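Local coordinates for protein phosphonopyruvate hydrolase (Variovorax sp., PDB 2HJP) that hydrolyses the carbon-phosphorus bond of phosphonopyruvate to give pyruvate and phosphate, using a divalent metal ion such as magnesium, at residues Y50-D54 with A55-S59; V90-H93 with Y94-Q98; V156-I160 with A161-Q165; R260-D263 with A264-S268. All blocks are in the same frame, centred on the assembly; numbering follows the deposited sequence. Where two conformers were deposited one is given.

How the interactions relate
All four interactions are local turns or helix segments of one chain. Interaction 2, largely buried, lies on a barrel helix and combines helical bonds with valine and aromatic packing. Interactions 1 and 3 are loops that follow a helix and a barrel strand; both approach the phosphonopyruvate site, the first through Asp54 and the second through Glu157, and both use water to link backbone groups. Interaction 4 is a surface turn far from that site, with little apolar contact, its polar groups largely bridged by water. The assembly joins several of them: Ile57 of interaction 1 packs on Tyr94 of a third subunit, and interactions 1 and 4 both touch the second subunit.

Interaction 1: residues Y50-D54 with A55-S59; sequences YAVPD and ANILS
Tyr50 and Leu58 meet in the tightly packed part of this loop, where Leu58 CD1 lies 3.7 Å from Tyr50 CG, and the two side chains cross at about a right angle. Leu58 sends CG anti to its backbone N (chi1 -171°), and this turns its methyl branch back toward the first half of the loop. The same CD1 lies 4.2 Å from Val52 CG2, one methyl thus serving two residues. Beside it, Ile57 CD1 rests 3.7 Å from Pro53 CD, with CB and CG of that ring a little farther off. Pro53 and Ile57 also pack against Tyr94 of a third subunit, while Tyr50 meets Ala69 of the second.

The loop leaves helix 43-49 through a Schellman motif, with Ala51 at positive phi, and ends at Ser59, the N-cap of helix 60-71. Between them Asp54 forms the centre of an inverse gamma turn, closed by a weak bond from Ala55 N to Pro53 O (3.1 Å, 135°).

The polar side is looser and partly bridged by water. One water donates to Pro53 O at 2.7 Å and accepts from Leu58 N. A second accepts from Asn56 N at 2.7 Å and lies 2.9 Å from Asp54 OD2, to which it can donate, though it has other acceptors in reach. The side chain of Asp54, the inferred nucleophile, comes within about 4 Å of both the bound magnesium ion and phosphonopyruvate, and it also touches Phe44 of the substrate site.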
loop_
_atom_site.group_PDB
_atom_site.type_symbol
_atom_site.label_atom_id
_atom_site.label_comp_id
_atom_site.label_asym_id
_atom_site.label_seq_id
_atom_site.Cartn_x
_atom_site.Cartn_y
_atom_site.Cartn_z
ATOM N N TYR A 50 -5.245 -14.511 3.460
ATOM C CA TYR A 50 -3.794 -14.294 3.440
ATOM C C TYR A 50 -3.096 -15.455 4.074
ATOM O O TYR A 50 -1.891 -15.471 4.166
ATOM C CB TYR A 50 -3.440 -12.995 4.206
ATOM C CG TYR A 50 -3.473 -11.821 3.237
ATOM C CD1 TYR A 50 -2.345 -11.492 2.456
ATOM C CD2 TYR A 50 -4.642 -11.080 3.043
ATOM C CE1 TYR A 50 -2.405 -10.451 1.496
ATOM C CE2 TYR A 50 -4.716 -10.015 2.063
ATOM C CZ TYR A 50 -3.608 -9.723 1.317
ATOM O OH TYR A 50 -3.648 -8.705 0.399
ATOM N N ALA A 51 -3.851 -16.448 4.525
ATOM C CA ALA A 51 -3.234 -17.613 5.126
ATOM C C ALA A 51 -2.356 -17.274 6.333
ATOM O O ALA A 51 -1.220 -17.792 6.458
ATOM C CB ALA A 51 -2.380 -18.450 4.019
ATOM N N VAL A 52 -2.839 -16.345 7.158
ATOM C CA VAL A 52 -2.169 -15.973 8.420
ATOM C C VAL A 52 -3.246 -16.015 9.517
ATOM O O VAL A 52 -4.452 -15.863 9.221
ATOM C CB VAL A 52 -1.455 -14.581 8.376
ATOM C CG1 VAL A 52 -0.341 -14.627 7.353
ATOM C CG2 VAL A 52 -2.468 -13.419 8.186
ATOM N N PRO A 53 -2.842 -16.286 10.788
ATOM C CA PRO A 53 -3.836 -16.351 11.855
ATOM C C PRO A 53 -4.509 -15.023 12.125
ATOM O O PRO A 53 -3.939 -13.973 11.835
ATOM C CB PRO A 53 -3.039 -16.831 13.096
ATOM C CG PRO A 53 -1.837 -17.565 12.496
ATOM C CD PRO A 53 -1.509 -16.695 11.271
ATOM N N ASP A 54 -5.733 -15.105 12.657
ATOM C CA ASP A 54 -6.525 -13.931 13.045
ATOM C C ASP A 54 -6.030 -13.569 14.489
ATOM O O ASP A 54 -6.752 -13.786 15.446
ATOM C CB ASP A 54 -8.020 -14.318 13.036
ATOM C CG ASP A 54 -8.950 -13.145 13.391
ATOM O OD1 ASP A 54 -10.094 -13.403 13.872
ATOM O OD2 ASP A 54 -8.528 -11.983 13.188
ATOM N N ALA A 55 -4.801 -13.066 14.617
ATOM C CA ALA A 55 -4.217 -12.751 15.911
ATOM C C ALA A 55 -3.424 -11.470 15.744
ATOM O O ALA A 55 -2.254 -11.390 16.138
ATOM C CB ALA A 55 -3.274 -13.899 16.351
ATOM N N ASN A 56 -4.048 -10.482 15.111
ATOM C CA ASN A 56 -3.414 -9.182 14.867
ATOM C C ASN A 56 -2.084 -9.316 14.114
ATOM O O ASN A 56 -1.125 -8.558 14.323
ATOM C CB ASN A 56 -3.191 -8.418 16.176
ATOM C CG ASN A 56 -4.372 -8.551 17.169
ATOM O OD1 ASN A 56 -4.357 -9.382 18.116
ATOM N ND2 ASN A 56 -5.387 -7.746 16.964
ATOM N N ILE A 57 -2.021 -10.270 13.214
ATOM C CA ILE A 57 -0.792 -10.410 12.462
ATOM C C ILE A 57 -0.899 -9.643 11.192
ATOM O O ILE A 57 0.030 -9.015 10.765
ATOM C CB ILE A 57 -0.511 -11.891 12.174
ATOM C CG1 ILE A 57 -0.073 -12.543 13.484
ATOM C CG2 ILE A 57 0.568 -12.007 11.049
ATOM C CD1 ILE A 57 -0.002 -14.065 13.446
ATOM N N LEU A 58 -2.077 -9.682 10.581
ATOM C CA LEU A 58 -2.293 -8.990 9.324
ATOM C C LEU A 58 -2.132 -7.494 9.516
ATOM O O LEU A 58 -2.616 -6.943 10.498
ATOM C CB LEU A 58 -3.715 -9.291 8.852
ATOM C CG LEU A 58 -4.051 -8.817 7.456
ATOM C CD1 LEU A 58 -3.428 -9.765 6.366
ATOM C CD2 LEU A 58 -5.554 -8.763 7.397
ATOM N N SER A 59 -1.424 -6.829 8.618
ATOM C CA SER A 59 -1.259 -5.387 8.726
ATOM C C SER A 59 -2.601 -4.597 8.802
ATOM O O SER A 59 -3.559 -4.923 8.145
ATOM C CB SER A 59 -0.459 -4.929 7.510
ATOM O OG SER A 59 -0.735 -3.584 7.145
HETATM O O HOH W 1 -4.086 -11.284 11.638
HETATM O O HOH W 2 -6.675 -10.219 14.451
#

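Interaction 2: residues V90-H93 with Y94-Q98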
loop_
_atom_site.group_PDB
_atom_site.type_symbol
_atom_site.label_atom_id
_atom_site.label_comp_id
_atom_site.label_asym_id
_atom_site.label_seq_id
_atom_site.Cartn_x
_atom_site.Cartn_y
_atom_site.Cartn_z
ATOM N N VAL A 90 -5.641 6.368 22.122
ATOM C CA VAL A 90 -5.028 7.356 21.241
ATOM C C VAL A 90 -5.004 6.786 19.796
ATOM O O VAL A 90 -5.361 7.490 18.869
ATOM C CB VAL A 90 -3.627 7.709 21.702
ATOM C CG1 VAL A 90 -2.956 8.647 20.671
ATOM C CG2 VAL A 90 -3.686 8.377 23.092
ATOM N N ASN A 91 -4.620 5.520 19.623
ATOM C CA ASN A 91 -4.603 4.911 18.293
ATOM C C ASN A 91 -6.041 4.931 17.773
ATOM O O ASN A 91 -6.251 5.259 16.636
ATOM C CB ASN A 91 -4.099 3.453 18.361
ATOM C CG ASN A 91 -2.663 3.379 18.767
ATOM O OD1 ASN A 91 -1.771 3.667 17.947
ATOM N ND2 ASN A 91 -2.400 3.046 20.018
ATOM N N VAL A 92 -7.020 4.603 18.624
ATOM C CA VAL A 92 -8.438 4.617 18.211
ATOM C C VAL A 92 -8.830 5.944 17.588
ATOM O O VAL A 92 -9.424 6.026 16.501
ATOM C CB VAL A 92 -9.377 4.287 19.396
ATOM C CG1 VAL A 92 -10.850 4.488 18.986
ATOM C CG2 VAL A 92 -9.145 2.867 19.844
ATOM N N HIS A 93 -8.448 7.006 18.255
ATOM C CA HIS A 93 -8.714 8.368 17.750
ATOM C C HIS A 93 -8.178 8.662 16.382
ATOM O O HIS A 93 -8.801 9.373 15.595
ATOM C CB HIS A 93 -8.108 9.377 18.735
ATOM C CG HIS A 93 -8.583 10.759 18.507
ATOM N ND1 HIS A 93 -9.702 11.265 19.125
ATOM C CD2 HIS A 93 -8.087 11.748 17.739
ATOM C CE1 HIS A 93 -9.862 12.516 18.749
ATOM N NE2 HIS A 93 -8.897 12.837 17.916
ATOM N N TYR A 94 -7.010 8.103 16.084
ATOM C CA TYR A 94 -6.372 8.313 14.803
ATOM C C TYR A 94 -6.869 7.327 13.748
ATOM O O TYR A 94 -6.890 7.638 12.573
ATOM C CB TYR A 94 -4.821 8.200 14.911
ATOM C CG TYR A 94 -4.182 9.434 15.555
ATOM C CD1 TYR A 94 -3.850 10.558 14.788
ATOM C CD2 TYR A 94 -3.955 9.482 16.911
ATOM C CE1 TYR A 94 -3.294 11.733 15.391
ATOM C CE2 TYR A 94 -3.394 10.651 17.538
ATOM C CZ TYR A 94 -3.066 11.774 16.761
ATOM O OH TYR A 94 -2.559 12.926 17.360
ATOM N N VAL A 95 -7.266 6.154 14.188
ATOM C CA VAL A 95 -7.697 5.115 13.306
ATOM C C VAL A 95 -9.145 5.256 12.815
ATOM O O VAL A 95 -9.391 5.077 11.668
ATOM C CB VAL A 95 -7.499 3.741 14.056
ATOM C CG1 VAL A 95 -8.487 2.775 13.634
ATOM C CG2 VAL A 95 -6.133 3.222 13.741
ATOM N N VAL A 96 -10.072 5.621 13.690
ATOM C CA VAL A 96 -11.499 5.727 13.316
ATOM C C VAL A 96 -11.822 6.644 12.126
ATOM O O VAL A 96 -12.513 6.236 11.180
ATOM C CB VAL A 96 -12.353 6.026 14.628
ATOM C CG1 VAL A 96 -13.783 6.488 14.254
ATOM C CG2 VAL A 96 -12.410 4.672 15.460
ATOM N N PRO A 97 -11.251 7.844 12.098
ATOM C CA PRO A 97 -11.514 8.750 10.985
ATOM C C PRO A 97 -10.996 8.111 9.658
ATOM O O PRO A 97 -11.533 8.389 8.607
ATOM C CB PRO A 97 -10.734 10.044 11.373
ATOM C CG PRO A 97 -10.608 9.950 12.873
ATOM C CD PRO A 97 -10.443 8.461 13.153
ATOM N N GLN A 98 -9.961 7.275 9.715
ATOM C CA GLN A 98 -9.510 6.618 8.474
ATOM C C GLN A 98 -10.511 5.602 7.947
ATOM O O GLN A 98 -10.769 5.576 6.751
ATOM C CB GLN A 98 -8.166 5.944 8.653
ATOM C CG GLN A 98 -7.068 6.960 8.816
ATOM C CD GLN A 98 -5.763 6.283 9.152
ATOM O OE1 GLN A 98 -5.349 6.189 10.340
ATOM N NE2 GLN A 98 -5.117 5.780 8.135
#
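The His93 imidazole turns its edge toward one face of the Tyr94 ring in an edge-to-face pair, with centroids 6.0 Å apart and planes at 72°. At the rim of the phenol ring, in its plane, sits Val90 CG1, 3.7 Å from Tyr94 CE2. Val90 O also approaches this edge, 3.1 Å from Tyr94 CD2. These residues lie along helix 89-102, the helical arm of a beta-alpha-beta unit between strands 78-81 and 106-110 of the TIM barrel. The side chains of Val90 and Tyr94 run alongside one another and point the same way, as expected for positions one turn apart. Tyr94 holds CG anti to its carbonyl carbon (chi1 -76°), which sets the ring alongside Val90, its CD2-CE2 edge toward that residue. Beyond the helix the phenol packs on Met281 of a fourth subunit. With the ring cut back to an alanine, the His93 edge and Val90 CG1 would probably lose their aromatic partner, and a gap would open at this junction of subunits.

A second pair on the helix, Val92 and Val96, also lies side by side, with Val92 CG1 3.9 Å from Val96 CG2; both touch Ala141 of helix 131-144. The backbone of this turn is held by Val95 N to Asn91 O (2.8 Å) and a straighter bond from Val96 N to Val92 O (2.9 Å, 172°). The helix then kinks at Pro97, which has no N-H to continue the series: its CD instead lies 3.1 Å from His93 O.

Interaction 3: residues V156-I160 with A161-Q165; sequences VEALI and AGLGQ
The turn that follows barrel strand 151-156 closes with the paired backbone bonds of a Schellman motif, Gly162 taking the positive-phi position. Leu163 N reaches back to Ala158 O (2.8 Å, 162°), and inside that bond Gly162 N meets Leu159 O at 2.9 Å, from well above the carbonyl plane. One step earlier, Ala161 N binds Glu157 O at 2.8 Å in the helical manner. Ala158 CB and Leu163 CB pack 4.2 Å apart across the turn.

Leu159 carries the side-chain contact with the start of helix 165-177. Its CD2 lies 3.8 Å from Gly164 O, and both methyls lie against the amide end of Gln165, whose chain bends back at chi2 (76°). Were Leu159 shortened to an alanine, a gap would probably open beside Gly164 and Gln165, leaving the glutamine end freer to turn.

A water donates to Leu159 O and accepts from Gly164 N at 2.8 Å. Leu159 O therefore has two donors, Gly162 N and the water. Glu157 OE2 makes a salt bridge with substrate-binding Arg155, and Ile160 touches Arg188; a turn held mainly through its backbone thus leaves these side chains to meet residues of the substrate site.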
loop_
_atom_site.group_PDB
_atom_site.type_symbol
_atom_site.label_atom_id
_atom_site.label_comp_id
_atom_site.label_asym_id
_atom_site.label_seq_id
_atom_site.Cartn_x
_atom_site.Cartn_y
_atom_site.Cartn_z
ATOM N N VAL A 156 -18.248 -7.237 23.388
ATOM C CA VAL A 156 -17.979 -7.724 24.746
ATOM C C VAL A 156 -17.533 -9.192 24.691
ATOM O O VAL A 156 -18.312 -10.053 24.288
ATOM C CB VAL A 156 -19.307 -7.577 25.621
ATOM C CG1 VAL A 156 -19.151 -8.290 26.977
ATOM C CG2 VAL A 156 -19.673 -6.102 25.799
ATOM N N GLU A 157 -16.298 -9.452 25.112
ATOM C CA GLU A 157 -15.678 -10.775 25.121
ATOM C C GLU A 157 -15.784 -11.520 26.463
ATOM O O GLU A 157 -15.310 -12.667 26.592
ATOM C CB GLU A 157 -14.186 -10.634 24.824
ATOM C CG GLU A 157 -13.815 -10.284 23.424
ATOM C CD GLU A 157 -14.033 -11.449 22.510
ATOM O OE1 GLU A 157 -13.390 -12.500 22.692
ATOM O OE2 GLU A 157 -14.854 -11.294 21.624
ATOM N N ALA A 158 -16.368 -10.872 27.459
ATOM C CA ALA A 158 -16.467 -11.469 28.796
ATOM C C ALA A 158 -17.077 -12.911 28.856
ATOM O O ALA A 158 -16.644 -13.723 29.683
ATOM C CB ALA A 158 -17.225 -10.522 29.717
ATOM N N LEU A 159 -18.075 -13.235 28.026
ATOM C CA LEU A 159 -18.620 -14.612 28.056
ATOM C C LEU A 159 -17.508 -15.584 27.597
ATOM O O LEU A 159 -17.175 -16.566 28.264
ATOM C CB LEU A 159 -19.868 -14.752 27.156
ATOM C CG LEU A 159 -21.103 -13.979 27.664
ATOM C CD1 LEU A 159 -22.379 -14.250 26.884
ATOM C CD2 LEU A 159 -21.312 -14.400 29.068
ATOM N N ILE A 160 -16.895 -15.246 26.484
ATOM C CA ILE A 160 -15.823 -16.026 25.911
ATOM C C ILE A 160 -14.630 -16.145 26.882
ATOM O O ILE A 160 -14.055 -17.224 27.014
ATOM C CB ILE A 160 -15.383 -15.391 24.588
ATOM C CG1 ILE A 160 -16.583 -15.407 23.644
ATOM C CG2 ILE A 160 -14.116 -16.061 24.074
ATOM C CD1 ILE A 160 -17.016 -16.738 23.137
ATOM N N ALA A 161 -14.297 -15.062 27.581
ATOM C CA ALA A 161 -13.174 -15.032 28.517
ATOM C C ALA A 161 -13.514 -15.754 29.803
ATOM O O ALA A 161 -12.702 -15.830 30.732
ATOM C CB ALA A 161 -12.842 -13.620 28.820
ATOM N N GLY A 162 -14.730 -16.263 29.859
ATOM C CA GLY A 162 -15.203 -16.980 31.022
ATOM C C GLY A 162 -15.427 -16.124 32.245
ATOM O O GLY A 162 -15.320 -16.637 33.346
ATOM N N LEU A 163 -15.768 -14.853 32.082
ATOM C CA LEU A 163 -15.963 -13.995 33.247
ATOM C C LEU A 163 -17.405 -13.995 33.762
ATOM O O LEU A 163 -17.722 -13.425 34.824
ATOM C CB LEU A 163 -15.466 -12.564 32.964
ATOM C CG LEU A 163 -14.011 -12.468 32.457
ATOM C CD1 LEU A 163 -13.648 -11.040 32.204
ATOM C CD2 LEU A 163 -13.056 -13.014 33.449
ATOM N N GLY A 164 -18.279 -14.667 33.032
ATOM C CA GLY A 164 -19.656 -14.766 33.505
ATOM C C GLY A 164 -20.590 -13.743 32.914
ATOM O O GLY A 164 -20.152 -12.751 32.347
ATOM N N GLN A 165 -21.879 -14.001 33.081
ATOM C CA GLN A 165 -22.960 -13.169 32.585
ATOM C C GLN A 165 -23.058 -11.787 33.260
ATOM O O GLN A 165 -23.179 -10.760 32.566
ATOM C CB GLN A 165 -24.260 -13.950 32.754
ATOM C CG GLN A 165 -25.357 -13.618 31.789
ATOM C CD GLN A 165 -25.146 -14.200 30.382
ATOM O OE1 GLN A 165 -25.246 -15.422 30.110
ATOM N NE2 GLN A 165 -24.832 -13.301 29.467
HETATM O O HOH W 3 -18.460 -16.567 30.991
#

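Interaction 4: residues R260-D263 with A264-S268; sequences REVD and AALPS
Asp263 and Leu266 are joined by a weak hydrogen bond from Leu266 N to Asp263 O (3.2 Å, 129°). Water does much of the remaining polar work. One molecule accepts from Ala264 N at 2.7 Å and donates to Arg260 O at the same length, with a further weak bond to Glu261 O, so it ties three backbone groups together where the regular helical bonds are missing. Another donates to both Asp263 O, at 2.9 Å, and Leu266 O, at 2.7 Å. The carbonyl of Asp263 therefore receives two donors, one from the chain and one from solvent.

Apolar contact is slight. Val262 CG1 lies 4.2 Å from Leu266 CD1, but Val262 has two conformers and the approach holds for one of them. Leu266 holds CG anti to its carbonyl carbon (chi1 -66°), which folds the side chain back over the previous turn, and its CG packs against a carbonyl, 3.4 Å from Val262 O. Leu266 also packs on His237 of the second subunit.

Charge points outward from the turn: Asp263 OD2 forms a salt bridge with Arg240 of the second subunit, which also donates to Pro267 O. A single arginine thus grips both halves of the turn from across the subunit boundary.

The segment links helix 237-256, whose Val249, Arg252 and Ile253 receive Val262, to helix 269-275. Ser268 is the N-cap of that helix, its hydroxyl capping a backbone N and its own N bonded to Glu271 OE1, consistent with a capping box that starts the helix just after Ser268.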
loop_
_atom_site.group_PDB
_atom_site.type_symbol
_atom_site.label_atom_id
_atom_site.label_comp_id
_atom_site.label_asym_id
_atom_site.label_seq_id
_atom_site.Cartn_x
_atom_site.Cartn_y
_atom_site.Cartn_z
ATOM N N ARG A 260 -11.386 -30.407 -18.746
ATOM C CA ARG A 260 -12.438 -30.836 -19.690
ATOM C C ARG A 260 -13.786 -31.152 -19.041
ATOM O O ARG A 260 -14.802 -30.884 -19.658
ATOM C CB ARG A 260 -11.971 -32.052 -20.534
ATOM C CG ARG A 260 -13.038 -32.673 -21.467
ATOM C CD ARG A 260 -12.490 -33.948 -22.207
ATOM N N GLU A 261 -13.773 -31.701 -17.824
ATOM C CA GLU A 261 -14.947 -32.120 -17.029
ATOM C C GLU A 261 -15.467 -31.023 -16.126
ATOM O O GLU A 261 -16.654 -30.800 -16.009
ATOM C CB GLU A 261 -14.587 -33.219 -16.042
ATOM C CG GLU A 261 -14.882 -34.608 -16.411
ATOM C CD GLU A 261 -14.303 -34.898 -17.761
ATOM O OE1 GLU A 261 -15.007 -34.625 -18.771
ATOM O OE2 GLU A 261 -13.139 -35.374 -17.792
ATOM N N VAL A 262 -14.546 -30.345 -15.472
ATOM C CA VAL A 262 -14.927 -29.343 -14.538
ATOM C C VAL A 262 -15.415 -28.068 -15.177
ATOM O O VAL A 262 -16.161 -27.321 -14.577
ATOM C CB VAL A 262 -13.722 -29.118 -13.583
ATOM C CG1 VAL A 262 -12.936 -27.961 -14.048
ATOM C CG2 VAL A 262 -14.170 -29.047 -12.180
ATOM N N ASP A 263 -15.030 -27.803 -16.409
ATOM C CA ASP A 263 -15.420 -26.563 -17.015
ATOM C C ASP A 263 -16.918 -26.317 -17.048
ATOM O O ASP A 263 -17.344 -25.239 -16.655
ATOM C CB ASP A 263 -14.862 -26.447 -18.440
ATOM C CG ASP A 263 -15.227 -25.135 -19.080
ATOM O OD1 ASP A 263 -16.195 -25.116 -19.859
ATOM O OD2 ASP A 263 -14.563 -24.097 -18.784
ATOM N N ALA A 264 -17.705 -27.320 -17.471
ATOM C CA ALA A 264 -19.174 -27.137 -17.624
ATOM C C ALA A 264 -19.924 -26.633 -16.404
ATOM O O ALA A 264 -20.790 -25.768 -16.503
ATOM C CB ALA A 264 -19.812 -28.442 -18.106
ATOM N N ALA A 265 -19.551 -27.146 -15.254
ATOM C CA ALA A 265 -20.165 -26.829 -13.985
ATOM C C ALA A 265 -19.829 -25.384 -13.511
ATOM O O ALA A 265 -20.669 -24.666 -12.916
ATOM C CB ALA A 265 -19.671 -27.875 -12.915
ATOM N N LEU A 266 -18.623 -24.937 -13.790
ATOM C CA LEU A 266 -18.200 -23.606 -13.297
ATOM C C LEU A 266 -18.987 -22.389 -13.816
ATOM O O LEU A 266 -19.517 -22.425 -14.904
ATOM C CB LEU A 266 -16.731 -23.367 -13.767
ATOM C CG LEU A 266 -15.695 -24.310 -13.156
ATOM C CD1 LEU A 266 -14.264 -24.003 -13.643
ATOM C CD2 LEU A 266 -15.748 -24.136 -11.612
ATOM N N PRO A 267 -18.978 -21.264 -13.072
ATOM C CA PRO A 267 -19.678 -20.100 -13.630
ATOM C C PRO A 267 -18.779 -19.816 -14.896
ATOM O O PRO A 267 -17.550 -20.103 -14.891
ATOM C CB PRO A 267 -19.461 -19.011 -12.558
ATOM C CG PRO A 267 -19.539 -19.818 -11.266
ATOM C CD PRO A 267 -18.726 -21.117 -11.616
ATOM N N SER A 268 -19.340 -19.244 -15.949
ATOM C CA SER A 268 -18.566 -19.004 -17.175
ATOM C C SER A 268 -17.647 -17.793 -17.039
ATOM O O SER A 268 -17.856 -16.971 -16.143
ATOM C CB SER A 268 -19.493 -18.673 -18.339
ATOM O OG SER A 268 -20.152 -17.420 -18.090
HETATM O O HOH W 4 -17.020 -29.539 -18.877
HETATM O O HOH W 5 -18.103 -22.479 -17.248
#